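Local atomic coordinates of FAD synthase (Thermoplasma volcanium GSS1, PDB entry 3GLV), a protein that probably catalyses the transfer of the AMP portion of ATP to FMN, producing FAD and diphosphate with the help of a divalent metal cation. Residues G9-I13 against K47-F51; D30-V36 against V66-G72; Y21-S25 against I89-Y93; G75-K79 against L102-I106. One frame throughout, in Å; residues are numbered along the deposited sequence.

Interaction 1: G9-I13 against K47-F51; sequences GVFDI and KIPIF. With SO4 (sulfate ion), chain C.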
loop_
_atom_site.group_PDB
_atom_site.type_symbol
_atom_site.label_atom_id
_atom_site.label_comp_id
_atom_site.label_asym_id
_atom_site.label_seq_id
_atom_site.Cartn_x
_atom_site.Cartn_y
_atom_site.Cartn_z
ATOM N N GLY A 9 -6.756 -5.574 11.897
ATOM C CA GLY A 9 -5.865 -4.484 12.366
ATOM C C GLY A 9 -6.540 -3.146 12.139
ATOM O O GLY A 9 -7.646 -3.088 11.559
ATOM N N VAL A 10 -5.884 -2.095 12.626
ATOM C CA VAL A 10 -6.269 -0.733 12.393
ATOM C C VAL A 10 -5.711 -0.243 11.076
ATOM O O VAL A 10 -6.426 0.375 10.342
ATOM C CB VAL A 10 -5.808 0.178 13.581
ATOM C CG1 VAL A 10 -6.129 1.588 13.306
ATOM C CG2 VAL A 10 -6.466 -0.294 14.991
ATOM N N PHE A 11 -4.420 -0.507 10.810
ATOM C CA PHE A 11 -3.718 -0.075 9.594
ATOM C C PHE A 11 -3.816 1.428 9.395
ATOM O O PHE A 11 -4.240 1.893 8.350
ATOM C CB PHE A 11 -4.254 -0.836 8.343
ATOM C CG PHE A 11 -4.239 -2.354 8.515
ATOM C CD1 PHE A 11 -3.020 -3.045 8.527
ATOM C CD2 PHE A 11 -5.428 -3.078 8.739
ATOM C CE1 PHE A 11 -2.984 -4.433 8.729
ATOM C CE2 PHE A 11 -5.408 -4.457 8.947
ATOM C CZ PHE A 11 -4.168 -5.128 8.949
ATOM N N ASP A 12 -3.460 2.183 10.423
ATOM C CA ASP A 12 -3.582 3.646 10.355
ATOM C C ASP A 12 -2.544 4.231 9.382
ATOM O O ASP A 12 -2.903 4.795 8.320
ATOM C CB ASP A 12 -3.470 4.263 11.747
ATOM C CG ASP A 12 -3.852 5.709 11.782
ATOM O OD1 ASP A 12 -4.668 6.185 10.925
ATOM O OD2 ASP A 12 -3.351 6.369 12.735
ATOM N N ILE A 13 -1.281 4.079 9.722
ATOM C CA ILE A 13 -0.197 4.486 8.831
ATOM C C ILE A 13 0.455 3.227 8.326
ATOM O O ILE A 13 1.055 2.493 9.144
ATOM C CB ILE A 13 0.865 5.325 9.542
ATOM C CG1 ILE A 13 0.250 6.559 10.188
ATOM C CG2 ILE A 13 2.040 5.747 8.543
ATOM C CD1 ILE A 13 -0.463 7.415 9.187
ATOM N N LYS A 47 -6.248 3.652 20.851
ATOM C CA LYS A 47 -5.369 4.058 19.774
ATOM C C LYS A 47 -6.161 4.893 18.789
ATOM O O LYS A 47 -6.777 4.349 17.880
ATOM C CB LYS A 47 -4.759 2.833 19.078
ATOM C CG LYS A 47 -4.558 1.626 20.020
ATOM C CD LYS A 47 -3.771 0.497 19.326
ATOM C CE LYS A 47 -4.586 -0.240 18.261
ATOM N NZ LYS A 47 -3.671 -0.698 17.136
ATOM N N ILE A 48 -6.151 6.206 18.986
ATOM C CA ILE A 48 -6.842 7.125 18.103
ATOM C C ILE A 48 -6.143 7.097 16.732
ATOM O O ILE A 48 -4.971 7.400 16.643
ATOM C CB ILE A 48 -6.830 8.551 18.700
ATOM C CG1 ILE A 48 -7.737 8.593 19.949
ATOM C CG2 ILE A 48 -7.261 9.600 17.673
ATOM C CD1 ILE A 48 -7.670 9.918 20.777
ATOM N N PRO A 49 -6.843 6.706 15.665
ATOM C CA PRO A 49 -6.121 6.768 14.373
ATOM C C PRO A 49 -6.268 8.151 13.702
ATOM O O PRO A 49 -7.298 8.796 13.849
ATOM C CB PRO A 49 -6.788 5.693 13.538
ATOM C CG PRO A 49 -8.149 5.436 14.237
ATOM C CD PRO A 49 -8.127 6.000 15.585
ATOM N N ILE A 50 -5.252 8.589 12.974
ATOM C CA ILE A 50 -5.263 9.883 12.295
ATOM C C ILE A 50 -6.047 9.850 10.951
ATOM O O ILE A 50 -6.572 10.880 10.476
ATOM C CB ILE A 50 -3.755 10.331 12.120
ATOM C CG1 ILE A 50 -3.649 11.819 11.924
ATOM C CG2 ILE A 50 -3.058 9.559 11.042
ATOM C CD1 ILE A 50 -2.220 12.276 11.870
ATOM N N PHE A 51 -6.114 8.669 10.335
ATOM C CA PHE A 51 -6.932 8.470 9.130
ATOM C C PHE A 51 -8.281 7.848 9.504
ATOM O O PHE A 51 -8.340 6.933 10.333
ATOM C CB PHE A 51 -6.188 7.560 8.149
ATOM C CG PHE A 51 -5.117 8.254 7.360
ATOM C CD1 PHE A 51 -5.465 9.099 6.302
ATOM C CD2 PHE A 51 -3.776 7.988 7.587
ATOM C CE1 PHE A 51 -4.516 9.714 5.539
ATOM C CE2 PHE A 51 -2.783 8.597 6.832
ATOM C CZ PHE A 51 -3.153 9.501 5.794
HETATM S S SO4 C . -2.464 -2.441 13.707
HETATM O O1 SO4 C . -2.041 -1.605 14.843
HETATM O O2 SO4 C . -3.777 -2.992 14.039
HETATM O O3 SO4 C . -2.670 -1.586 12.515
HETATM O O4 SO4 C . -1.422 -3.470 13.652
#

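Interaction 2: D30-V36 against V66-G72; sequences DELVVVV and VDRAILG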
loop_
_atom_site.group_PDB
_atom_site.type_symbol
_atom_site.label_atom_id
_atom_site.label_comp_id
_atom_site.label_asym_id
_atom_site.label_seq_id
_atom_site.Cartn_x
_atom_site.Cartn_y
_atom_site.Cartn_z
ATOM N N ASP A 30 -5.710 -18.979 -0.180
ATOM C CA ASP A 30 -6.024 -18.535 -1.537
ATOM C C ASP A 30 -6.730 -17.225 -1.606
ATOM O O ASP A 30 -6.720 -16.556 -2.638
ATOM C CB ASP A 30 -6.955 -19.594 -2.146
ATOM C CG ASP A 30 -6.287 -20.933 -2.238
ATOM O OD1 ASP A 30 -5.337 -21.006 -3.034
ATOM O OD2 ASP A 30 -6.672 -21.876 -1.503
ATOM N N GLU A 31 -7.418 -16.864 -0.531
ATOM C CA GLU A 31 -8.098 -15.593 -0.443
ATOM C C GLU A 31 -7.732 -14.949 0.914
ATOM O O GLU A 31 -7.899 -15.550 1.933
ATOM C CB GLU A 31 -9.599 -15.829 -0.530
ATOM C CG GLU A 31 -10.455 -14.584 -0.478
ATOM C CD GLU A 31 -11.901 -14.877 -0.213
ATOM O OE1 GLU A 31 -12.196 -15.873 0.457
ATOM O OE2 GLU A 31 -12.750 -14.074 -0.613
ATOM N N LEU A 32 -7.229 -13.715 0.885
ATOM C CA LEU A 32 -7.038 -12.915 2.080
ATOM C C LEU A 32 -8.130 -11.865 2.232
ATOM O O LEU A 32 -8.307 -11.021 1.348
ATOM C CB LEU A 32 -5.658 -12.273 2.077
ATOM C CG LEU A 32 -5.340 -11.400 3.301
ATOM C CD1 LEU A 32 -5.315 -12.218 4.591
ATOM C CD2 LEU A 32 -3.979 -10.696 3.111
ATOM N N VAL A 33 -8.898 -11.996 3.344
ATOM C CA VAL A 33 -9.890 -11.014 3.781
ATOM C C VAL A 33 -9.265 -10.279 4.924
ATOM O O VAL A 33 -8.804 -10.878 5.949
ATOM C CB VAL A 33 -11.268 -11.677 4.191
ATOM C CG1 VAL A 33 -12.282 -10.626 4.663
ATOM C CG2 VAL A 33 -11.895 -12.554 3.033
ATOM N N VAL A 34 -9.215 -8.963 4.798
ATOM C CA VAL A 34 -8.715 -8.141 5.909
ATOM C C VAL A 34 -9.829 -7.405 6.585
ATOM O O VAL A 34 -10.690 -6.723 5.897
ATOM C CB VAL A 34 -7.603 -7.143 5.436
ATOM C CG1 VAL A 34 -7.122 -6.278 6.619
ATOM C CG2 VAL A 34 -6.450 -7.888 4.745
ATOM N N VAL A 35 -9.876 -7.510 7.913
ATOM C CA VAL A 35 -10.918 -6.796 8.655
ATOM C C VAL A 35 -10.299 -5.590 9.363
ATOM O O VAL A 35 -9.413 -5.722 10.215
ATOM C CB VAL A 35 -11.616 -7.720 9.693
ATOM C CG1 VAL A 35 -12.703 -6.954 10.534
ATOM C CG2 VAL A 35 -12.171 -8.987 9.007
ATOM N N VAL A 36 -10.752 -4.421 8.955
ATOM C CA VAL A 36 -10.174 -3.134 9.334
ATOM C C VAL A 36 -11.009 -2.525 10.479
ATOM O O VAL A 36 -12.236 -2.372 10.337
ATOM C CB VAL A 36 -10.180 -2.164 8.109
ATOM C CG1 VAL A 36 -9.696 -0.746 8.517
ATOM C CG2 VAL A 36 -9.333 -2.719 6.997
ATOM N N VAL A 66 -4.097 -8.350 -0.864
ATOM C CA VAL A 66 -5.390 -8.306 -0.261
ATOM C C VAL A 66 -6.491 -8.570 -1.288
ATOM O O VAL A 66 -6.714 -7.778 -2.247
ATOM C CB VAL A 66 -5.668 -6.942 0.493
ATOM C CG1 VAL A 66 -7.063 -6.921 1.079
ATOM C CG2 VAL A 66 -4.627 -6.671 1.557
ATOM N N ASP A 67 -7.250 -9.637 -1.051
ATOM C CA ASP A 67 -8.371 -9.934 -1.959
ATOM C C ASP A 67 -9.605 -9.137 -1.601
ATOM O O ASP A 67 -10.231 -8.577 -2.495
ATOM C CB ASP A 67 -8.623 -11.412 -1.998
ATOM C CG ASP A 67 -7.423 -12.146 -2.531
ATOM O OD1 ASP A 67 -7.094 -11.870 -3.701
ATOM O OD2 ASP A 67 -6.749 -12.877 -1.778
ATOM N N ARG A 68 -9.914 -9.045 -0.305
ATOM C CA ARG A 68 -11.111 -8.323 0.162
ATOM C C ARG A 68 -10.853 -7.662 1.490
ATOM O O ARG A 68 -10.179 -8.228 2.361
ATOM C CB ARG A 68 -12.300 -9.277 0.345
ATOM C CG ARG A 68 -13.072 -9.475 -0.922
ATOM C CD ARG A 68 -14.198 -10.499 -0.738
ATOM N NE ARG A 68 -15.078 -10.087 0.349
ATOM C CZ ARG A 68 -15.419 -10.836 1.401
ATOM N NH1 ARG A 68 -14.967 -12.091 1.550
ATOM N NH2 ARG A 68 -16.232 -10.313 2.316
ATOM N N ALA A 69 -11.441 -6.478 1.657
ATOM C CA ALA A 69 -11.341 -5.758 2.909
ATOM C C ALA A 69 -12.676 -5.263 3.346
ATOM O O ALA A 69 -13.455 -4.727 2.540
ATOM C CB ALA A 69 -10.335 -4.612 2.796
ATOM N N ILE A 70 -12.940 -5.442 4.635
ATOM C CA ILE A 70 -14.166 -5.003 5.247
ATOM C C ILE A 70 -13.975 -4.332 6.595
ATOM O O ILE A 70 -12.984 -4.554 7.331
ATOM C CB ILE A 70 -15.201 -6.139 5.390
ATOM C CG1 ILE A 70 -14.694 -7.242 6.296
ATOM C CG2 ILE A 70 -15.602 -6.750 3.990
ATOM C CD1 ILE A 70 -15.819 -8.159 6.660
ATOM N N LEU A 71 -14.943 -3.511 6.945
ATOM C CA LEU A 71 -14.964 -2.923 8.279
ATOM C C LEU A 71 -15.405 -3.981 9.317
ATOM O O LEU A 71 -16.306 -4.780 9.087
ATOM C CB LEU A 71 -15.871 -1.697 8.289
ATOM C CG LEU A 71 -15.270 -0.273 8.272
ATOM C CD1 LEU A 71 -13.836 -0.153 7.923
ATOM C CD2 LEU A 71 -16.137 0.724 7.439
ATOM N N GLY A 72 -14.788 -3.966 10.471
ATOM C CA GLY A 72 -15.170 -4.853 11.530
ATOM C C GLY A 72 -16.425 -4.426 12.283
ATOM O O GLY A 72 -17.071 -3.464 11.944
HETATM O O HOH W 1 -5.237 -14.271 -4.827
#

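Interaction 3: Y21-S25 against I89-Y93; sequences YLKES and ITLGY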
loop_
_atom_site.group_PDB
_atom_site.type_symbol
_atom_site.label_atom_id
_atom_site.label_comp_id
_atom_site.label_asym_id
_atom_site.label_seq_id
_atom_site.Cartn_x
_atom_site.Cartn_y
_atom_site.Cartn_z
ATOM N N TYR A 21 2.801 -8.903 7.887
ATOM C CA TYR A 21 1.637 -9.591 8.422
ATOM C C TYR A 21 0.684 -10.031 7.332
ATOM O O TYR A 21 0.333 -11.161 7.277
ATOM C CB TYR A 21 0.921 -8.727 9.465
ATOM C CG TYR A 21 -0.409 -9.244 10.001
ATOM C CD1 TYR A 21 -0.503 -10.422 10.671
ATOM C CD2 TYR A 21 -1.543 -8.509 9.858
ATOM C CE1 TYR A 21 -1.682 -10.845 11.161
ATOM C CE2 TYR A 21 -2.720 -8.924 10.337
ATOM C CZ TYR A 21 -2.793 -10.087 10.985
ATOM O OH TYR A 21 -3.991 -10.466 11.448
ATOM N N LEU A 22 0.309 -9.112 6.462
ATOM C CA LEU A 22 -0.593 -9.393 5.384
ATOM C C LEU A 22 -0.010 -10.398 4.368
ATOM O O LEU A 22 -0.631 -11.353 4.055
ATOM C CB LEU A 22 -1.039 -8.104 4.716
ATOM C CG LEU A 22 -1.809 -7.125 5.591
ATOM C CD1 LEU A 22 -2.312 -5.920 4.831
ATOM C CD2 LEU A 22 -2.943 -7.835 6.257
ATOM N N LYS A 23 1.202 -10.174 3.901
ATOM C CA LYS A 23 1.839 -11.038 2.933
ATOM C C LYS A 23 1.995 -12.448 3.425
ATOM O O LYS A 23 1.754 -13.418 2.655
ATOM C CB LYS A 23 3.164 -10.470 2.475
ATOM C CG LYS A 23 3.870 -11.299 1.469
ATOM C CD LYS A 23 5.172 -10.606 0.901
ATOM C CE LYS A 23 4.856 -9.359 0.044
ATOM N NZ LYS A 23 6.131 -8.966 -0.624
ATOM N N GLU A 24 2.395 -12.602 4.688
ATOM C CA GLU A 24 2.588 -13.955 5.217
ATOM C C GLU A 24 1.207 -14.603 5.427
ATOM O O GLU A 24 1.067 -15.781 5.223
ATOM C CB GLU A 24 3.397 -13.956 6.499
ATOM C CG GLU A 24 4.842 -13.506 6.330
ATOM C CD GLU A 24 5.605 -14.344 5.320
ATOM O OE1 GLU A 24 5.871 -15.518 5.600
ATOM O OE2 GLU A 24 5.936 -13.823 4.251
ATOM N N SER A 25 0.175 -13.804 5.770
ATOM C CA SER A 25 -1.136 -14.359 5.932
ATOM C C SER A 25 -1.609 -14.904 4.591
ATOM O O SER A 25 -2.162 -15.984 4.547
ATOM C CB SER A 25 -2.129 -13.361 6.514
ATOM O OG SER A 25 -1.721 -12.925 7.814
ATOM N N ILE A 89 -7.535 -17.874 10.859
ATOM C CA ILE A 89 -7.403 -16.563 11.442
ATOM C C ILE A 89 -5.950 -16.371 11.822
ATOM O O ILE A 89 -5.274 -17.234 12.472
ATOM C CB ILE A 89 -8.325 -16.303 12.635
ATOM C CG1 ILE A 89 -9.743 -16.423 12.217
ATOM C CG2 ILE A 89 -8.074 -14.832 13.178
ATOM C CD1 ILE A 89 -10.828 -16.359 13.402
ATOM N N THR A 90 -5.455 -15.244 11.367
ATOM C CA THR A 90 -4.056 -14.879 11.528
ATOM C C THR A 90 -3.844 -13.844 12.660
ATOM O O THR A 90 -4.548 -12.843 12.717
ATOM C CB THR A 90 -3.676 -14.427 10.117
ATOM O OG1 THR A 90 -3.097 -15.552 9.379
ATOM C CG2 THR A 90 -3.011 -13.434 10.113
ATOM N N LEU A 91 -2.927 -14.151 13.583
ATOM C CA LEU A 91 -2.469 -13.186 14.620
ATOM C C LEU A 91 -0.950 -12.828 14.484
ATOM O O LEU A 91 -0.180 -13.591 13.933
ATOM C CB LEU A 91 -2.727 -13.716 16.025
ATOM C CG LEU A 91 -4.159 -14.061 16.467
ATOM C CD1 LEU A 91 -4.132 -14.743 17.772
ATOM C CD2 LEU A 91 -5.070 -12.833 16.492
ATOM N N GLY A 92 -0.557 -11.678 14.998
ATOM C CA GLY A 92 0.859 -11.271 15.108
ATOM C C GLY A 92 1.650 -12.221 16.005
ATOM O O GLY A 92 1.070 -12.884 16.864
ATOM N N TYR A 93 2.964 -12.282 15.828
ATOM C CA TYR A 93 3.873 -13.194 16.598
ATOM C C TYR A 93 3.772 -13.070 18.161
ATOM O O TYR A 93 3.912 -14.066 18.958
ATOM C CB TYR A 93 5.347 -12.913 16.191
ATOM C CG TYR A 93 6.321 -13.758 16.975
ATOM C CD1 TYR A 93 6.414 -15.138 16.730
ATOM C CD2 TYR A 93 7.112 -13.209 17.978
ATOM C CE1 TYR A 93 7.292 -15.959 17.450
ATOM C CE2 TYR A 93 8.005 -14.024 18.719
ATOM C CZ TYR A 93 8.084 -15.401 18.448
ATOM O OH TYR A 93 8.943 -16.233 19.151
#

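Interaction 4: G75-K79 against L102-I106; sequences GDMMK and LQSKI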
loop_
_atom_site.group_PDB
_atom_site.type_symbol
_atom_site.label_atom_id
_atom_site.label_comp_id
_atom_site.label_asym_id
_atom_site.label_seq_id
_atom_site.Cartn_x
_atom_site.Cartn_y
_atom_site.Cartn_z
ATOM N N GLY A 75 -17.844 -3.956 18.395
ATOM C CA GLY A 75 -17.316 -4.451 19.647
ATOM C C GLY A 75 -17.697 -5.890 19.846
ATOM O O GLY A 75 -18.119 -6.286 20.908
ATOM N N ASP A 76 -17.522 -6.672 18.796
ATOM C CA ASP A 76 -18.113 -8.003 18.695
ATOM C C ASP A 76 -17.366 -8.784 17.618
ATOM O O ASP A 76 -17.784 -8.833 16.437
ATOM C CB ASP A 76 -19.584 -7.861 18.315
ATOM C CG ASP A 76 -20.301 -9.207 18.209
ATOM O OD1 ASP A 76 -19.701 -10.244 18.626
ATOM O OD2 ASP A 76 -21.459 -9.206 17.710
ATOM N N MET A 77 -16.239 -9.371 18.010
ATOM C CA MET A 77 -15.352 -10.030 17.048
ATOM C C MET A 77 -15.973 -11.321 16.482
ATOM O O MET A 77 -15.892 -11.614 15.263
ATOM C CB MET A 77 -14.035 -10.349 17.745
ATOM C CG MET A 77 -13.082 -11.240 16.951
ATOM S SD MET A 77 -11.732 -11.752 18.043
ATOM C CE MET A 77 -12.581 -12.970 19.095
ATOM N N MET A 78 -16.609 -12.087 17.368
ATOM C CA MET A 78 -17.190 -13.341 16.937
ATOM C C MET A 78 -18.260 -13.090 15.895
ATOM O O MET A 78 -18.416 -13.894 15.022
ATOM C CB MET A 78 -17.724 -14.187 18.118
ATOM C CG MET A 78 -16.615 -15.091 18.791
ATOM S SD MET A 78 -15.561 -16.177 17.699
ATOM C CE MET A 78 -16.834 -17.045 16.745
ATOM N N LYS A 79 -18.979 -11.971 15.959
ATOM C CA LYS A 79 -19.912 -11.657 14.877
ATOM C C LYS A 79 -19.211 -11.511 13.514
ATOM O O LYS A 79 -19.727 -11.981 12.498
ATOM C CB LYS A 79 -20.689 -10.415 15.168
ATOM C CG LYS A 79 -21.713 -10.066 14.079
ATOM C CD LYS A 79 -22.722 -9.072 14.647
ATOM C CE LYS A 79 -23.756 -8.632 13.627
ATOM N NZ LYS A 79 -24.589 -7.503 14.204
ATOM N N LEU A 102 -8.921 -16.778 21.838
ATOM C CA LEU A 102 -9.707 -17.057 20.634
ATOM C C LEU A 102 -9.930 -18.577 20.475
ATOM O O LEU A 102 -11.013 -19.022 20.074
ATOM C CB LEU A 102 -9.034 -16.478 19.402
ATOM C CG LEU A 102 -9.792 -16.674 18.079
ATOM C CD1 LEU A 102 -11.195 -16.009 18.114
ATOM C CD2 LEU A 102 -8.942 -16.174 16.883
ATOM N N GLN A 103 -8.902 -19.352 20.814
ATOM C CA GLN A 103 -8.993 -20.777 20.738
ATOM C C GLN A 103 -10.087 -21.323 21.668
ATOM O O GLN A 103 -10.847 -22.186 21.246
ATOM C CB GLN A 103 -7.654 -21.431 21.055
ATOM C CG GLN A 103 -7.664 -22.894 20.807
ATOM C CD GLN A 103 -7.809 -23.234 19.331
ATOM O OE1 GLN A 103 -7.029 -22.773 18.505
ATOM N NE2 GLN A 103 -8.816 -24.048 18.998
ATOM N N SER A 104 -10.185 -20.824 22.903
ATOM C CA SER A 104 -11.262 -21.277 23.822
ATOM C C SER A 104 -12.635 -20.976 23.259
ATOM O O SER A 104 -13.530 -21.787 23.398
ATOM C CB SER A 104 -11.211 -20.605 25.202
ATOM O OG SER A 104 -9.992 -20.915 25.868
ATOM N N LYS A 105 -12.800 -19.794 22.654
ATOM C CA LYS A 105 -14.088 -19.452 22.024
ATOM C C LYS A 105 -14.477 -20.446 20.911
ATOM O O LYS A 105 -15.590 -20.982 20.906
ATOM C CB LYS A 105 -14.058 -18.038 21.466
ATOM C CG LYS A 105 -14.031 -16.956 22.567
ATOM C CD LYS A 105 -14.339 -15.523 21.972
ATOM C CE LYS A 105 -14.234 -14.399 23.050
ATOM N NZ LYS A 105 -12.853 -14.184 23.500
ATOM N N ILE A 106 -13.511 -20.714 20.028
ATOM C CA ILE A 106 -13.647 -21.670 18.935
ATOM C C ILE A 106 -14.052 -23.024 19.449
ATOM O O ILE A 106 -15.010 -23.609 18.947
ATOM C CB ILE A 106 -12.299 -21.831 18.102
ATOM C CG1 ILE A 106 -11.975 -20.599 17.301
ATOM C CG2 ILE A 106 -12.333 -23.016 17.099
ATOM C CD1 ILE A 106 -13.150 -19.777 17.058
#

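Interaction 1: G9-I13 against K47-F51
Two small apolar patches lie between these loops. In one, Ile13 CD1 is 3.8 Å from Ile50 CG2, and at the rim of the Phe51 ring Ile13 CD1 is 3.5 Å from Phe51 CE2; in the other, Val10 CG1 rests 4.2 Å from Pro49 CB. Between them stands Asp12, whose carboxylate grips the backbone of the opposite loop: OD2 accepts from Ile50 N and OD1 from Phe51 N, both at 2.9 Å, so one side chain fixes two consecutive amides just ahead of helix 53-60. Residues 9-13 form the loop that leaves the first strand of this cytidylyltransferase-like fold and leads toward His15-Leu16-Gly17-His18, the HxGH signature of such nucleotidyltransferases; Val10 and Phe11 are inferred to bind ATP. Consistent with that role, a sulfate ion, probably from the crystallisation liquor, receives hydrogen bonds from Val10 N to its O2 and from Phe11 N to its O3, 2.7 Å each. At the outer edge Lys47 arches over Val10, with NZ 3.5 Å from Val10 CG2 and 3.0 Å from sulfate O1.

Interaction 2: D30-V36 against V66-G72
Side chains alternate between the two faces of this parallel pair, in register from Val33-Arg68 to Val36-Leu71. On one face Val33 lies beside Arg68 and Val35 beside Ile70, with Val35 CG2 4.1 Å from Ile70 CG1; the hollow beyond Val35 is filled by backbone, Gly72 CA closing to 3.4 Å of Val35 CG1. On the other face Val34 and Val36 pair with Ala69 and Leu71. Ala69 is the low point, and Leu57 and Ile60 of helix 53-60 settle onto it, while Val34 CG2 reaches Val66 CG1 at 3.8 Å. Hydrogen bonds zigzag between, from Val34 N to Arg68 O (2.7 Å), Ile70 N to Val34 O (2.9 Å) and Val36 N to Ile70 O (2.8 Å). At the N-terminal end Asp67 OD2 takes up Leu32 N at 2.8 Å and also pairs with Lys26. Within this chain strand 68-71 is outermost, and the intervening helices make the connection a beta-alpha-beta crossover, within the 3-2-1-4-5 parallel sheet of the Rossmann-like nucleotidyltransferase fold.

Interaction 3: Y21-S25 against I89-Y93
Two residues one turn apart, Tyr21 and Ser25, make the contact of helix 16-26 with strand 88-91. Tyr21 comes first and does most of the work. Its CA-to-CB bond leaves the helix sideways, yet the long ring carries the hydroxyl to the strand, where Tyr21 OH donates to Thr90 O at 2.8 Å. On the way the ring passes the Thr90 side chain, whose CG2 is less certain in its modelled position, and skirts the backbone where the strand ends, with Tyr21 CE1 3.9 Å from Leu91 C. The same hydroxyl is hydrogen-bonded to Thr8 N, so one phenol joins two adjacent strands. Leu22 turns to other partners, Ala7 and Val34 on the sheet, while Lys23 forms a salt bridge with Glu62 of the second subunit. One turn after Tyr21, Ser25 faces Thr90 again. Their hydroxyls make a weak hydrogen bond, Thr90 OG1 to Ser25 OG at 3.4 Å, although the position of Ser25 OG is less certain. The helix segment runs roughly antiparallel to strand 89-91, at 142°, with 9.5 Å between the axes. Helix 16-26 packs on one face of the sheet, Tyr21 and Ser25 reaching strands 4-9 and 88-91, while Leu22 and Ser25 also touch strand 31-36; strand 114-117 continues the sheet on the far side of strand 88-91.

Interaction 4: G75-K79 against L102-I106
The first segment enters its helix from a loop: Gly75 and Asp76 are non-helical, and the helix starts at Met77. Asp76 is the N-cap, its OD1 accepting from Lys79 N at 3.3 Å and so satisfying an amide that has no earlier turn to bond to. The second segment lies well inside its helix, with Ile106 N bonded to Leu102 O at 3.0 Å. The backbones remain well apart, 8.5 Å between the nearest alpha carbons, Met78 CA and Lys105 CA, and the gap is spanned by side chains. Helix 77-84 leads into strand 88-91 and helix 96-109 follows that strand toward strand 114-117, so in this alternating alpha/beta fold the contact joins the two helices that flank one strand in sequence. Two methionines of differing shape bridge the distance between the helices. Met77 extends its chain until CE meets Leu102 CD1 at 3.5 Å. Met78 bends instead, with SD 4.4 Å from both Leu102 CD1 and Ile106 CD1. Leu102, Lys105 and Ile106 are spaced so that they share one side of their helix, and Lys105 contributes its aliphatic part, CD lying 3.9 Å from Met78 CG and 4.2 Å from Met77 CE. Beneath, Leu102 packs on Ile115 of strand 114-117, while Met78 and Ile106 both touch Ile111.

How the interactions relate
Phe11 connects three of the four contacts. From interaction 1 its ring reaches interaction 2, with Phe11 CE2 3.4 Å from Val34 CG1, and interaction 3, with Phe11 CZ 4.0 Å from Leu22 CD2. The loop inferred to bind ATP is therefore seated directly on the sheet and its covering helix, and Gly9 N probably bonds to Val35 O at 3.1 Å. Interactions 2 and 3 share a core of their own, where Leu22 CD2 lies 3.8 Å from Val34 CG2. Interaction 4 lies farthest from the inferred ATP-binding loop, its centre about 22 Å from that of interaction 1, but it touches interaction 3 where Ile89 CD1 lies 4.0 Å from Leu102 CD2.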